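PDB 3KD4: putative protease from Parabacteroides distasonis ATCC 8503, which is of unknown function but is possibly an exported protease, and carries two domains of families whose roles are not known. Local coordinates for residues N77-V82 with M99-T104. Numbering follows the deposited sequence.
Sequences NAFVEV and MVVVHT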
# COMPACT_ATOMS: atom_id res chain seq x y z
N ASN A 77 -25.94 9.43 -21.89
CA ASN A 77 -24.82 10.37 -21.93
C ASN A 77 -24.14 10.61 -20.57
O ASN A 77 -23.18 11.33 -20.50
CB ASN A 77 -25.25 11.69 -22.59
CG ASN A 77 -26.33 12.40 -21.83
OD1 ASN A 77 -26.57 12.13 -20.65
ND2 ASN A 77 -27.01 13.34 -22.51
N ALA A 78 -24.63 9.96 -19.51
CA ALA A 78 -24.00 10.00 -18.20
C ALA A 78 -23.06 8.78 -17.99
O ALA A 78 -22.48 8.64 -16.93
CB ALA A 78 -25.06 10.09 -17.10
N PHE A 79 -22.92 7.92 -19.01
CA PHE A 79 -21.94 6.83 -18.99
C PHE A 79 -20.75 7.21 -19.86
O PHE A 79 -20.91 7.34 -21.09
CB PHE A 79 -22.55 5.49 -19.47
CG PHE A 79 -23.66 4.96 -18.59
CD1 PHE A 79 -24.96 5.41 -18.75
CD2 PHE A 79 -23.41 4.00 -17.64
CE1 PHE A 79 -26.02 4.90 -17.96
CE2 PHE A 79 -24.43 3.51 -16.83
CZ PHE A 79 -25.75 3.96 -17.00
N VAL A 80 -19.57 7.42 -19.27
CA VAL A 80 -18.42 7.83 -20.04
C VAL A 80 -17.29 6.86 -19.82
O VAL A 80 -16.89 6.63 -18.69
CB VAL A 80 -17.94 9.26 -19.68
CG1 VAL A 80 -16.80 9.70 -20.64
CG2 VAL A 80 -19.12 10.23 -19.73
N GLU A 81 -16.75 6.32 -20.91
CA GLU A 81 -15.64 5.38 -20.83
C GLU A 81 -14.32 6.08 -21.07
O GLU A 81 -14.23 6.91 -21.96
CB GLU A 81 -15.87 4.24 -21.83
CG GLU A 81 -15.77 2.88 -21.14
CD GLU A 81 -16.43 1.75 -21.89
OE1 GLU A 81 -16.48 1.83 -23.14
OE2 GLU A 81 -16.88 0.78 -21.19
N VAL A 82 -13.33 5.80 -20.23
CA VAL A 82 -12.03 6.48 -20.25
C VAL A 82 -10.95 5.45 -19.97
O VAL A 82 -11.27 4.32 -19.58
CB VAL A 82 -11.97 7.61 -19.17
CG1 VAL A 82 -13.14 8.57 -19.36
CG2 VAL A 82 -11.92 7.06 -17.69
N MSE A 99 -15.27 2.64 -16.83
CA MSE A 99 -16.57 3.22 -17.05
C MSE A 99 -16.85 4.16 -15.87
O MSE A 99 -16.80 3.71 -14.71
CB MSE A 99 -17.68 2.15 -17.08
CG MSE A 99 -19.09 2.76 -17.08
SE MSE A 99 -19.44 3.67 -18.68
CE MSE A 99 -19.75 2.17 -19.89
N VAL A 100 -17.15 5.42 -16.18
CA VAL A 100 -17.54 6.40 -15.16
C VAL A 100 -19.05 6.60 -15.32
O VAL A 100 -19.54 6.99 -16.38
CB VAL A 100 -16.80 7.73 -15.34
CG1 VAL A 100 -17.27 8.79 -14.29
CG2 VAL A 100 -15.26 7.48 -15.29
N VAL A 101 -19.79 6.26 -14.27
CA VAL A 101 -21.24 6.47 -14.22
C VAL A 101 -21.48 7.76 -13.44
O VAL A 101 -21.15 7.83 -12.25
CB VAL A 101 -21.91 5.30 -13.51
CG1 VAL A 101 -23.43 5.44 -13.55
CG2 VAL A 101 -21.47 3.95 -14.14
N VAL A 102 -22.04 8.77 -14.08
CA VAL A 102 -22.35 10.04 -13.40
C VAL A 102 -23.77 9.95 -12.87
O VAL A 102 -24.72 9.82 -13.64
CB VAL A 102 -22.20 11.26 -14.32
CG1 VAL A 102 -22.69 12.57 -13.60
CG2 VAL A 102 -20.74 11.40 -14.81
N HIS A 103 -23.91 9.95 -11.56
CA HIS A 103 -25.22 9.77 -10.96
C HIS A 103 -26.02 11.04 -11.07
O HIS A 103 -25.57 12.11 -10.62
CB HIS A 103 -25.04 9.35 -9.51
CG HIS A 103 -24.33 8.05 -9.40
ND1 HIS A 103 -24.76 6.94 -10.07
CD2 HIS A 103 -23.19 7.69 -8.76
CE1 HIS A 103 -23.95 5.94 -9.82
NE2 HIS A 103 -22.98 6.37 -9.04
N THR A 104 -27.18 10.95 -11.69
CA THR A 104 -27.99 12.11 -11.94
C THR A 104 -29.19 12.08 -11.02
O THR A 104 -29.48 11.07 -10.36
CB THR A 104 -28.46 12.20 -13.42
OG1 THR A 104 -29.37 11.13 -13.67
CG2 THR A 104 -27.28 12.13 -14.42
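V80 and V100 form the hydrogen-bonded pair in this antiparallel ladder, V80 N giving to V100 O at 2.9 Å and V100 N to V80 O at 2.8 Å, while a third bond, V102 N to A78 O, is nearly straight at 172°. F79, E81, selenomethionine M99 and V101 share one face of the ribbon. There the bend at chi2 (67°) carries M99 SE to the edge of the F79 ring, 5.4 Å from its centroid, a Met-aromatic contact, and packs it against F79 CB at 3.7 Å. The ring runs alongside V101, whose CG1 lies 3.9 Å from F79 CE2. An alanine in place of F79 would probably open a gap beside V101 and leave the selenium without its aromatic neighbour. Chi3 (76°) brings M99 CE onto E81 OE2 (3.4 Å), itself hydrogen-bonded to Y50 OH. On the other face V82 CG2 meets V100 CG2; beyond the ladder, where the 3-10 turn meets the loop after 97-102, A78 CB packs against T104 CG2 at 4.0 Å. Strand 79-82 edges a three-stranded sheet within the DUF3857 region; strand 45-50 flanks 97-102 on its other side, and S62 and L57 of strand 55-65 touch F79, M99 and V101.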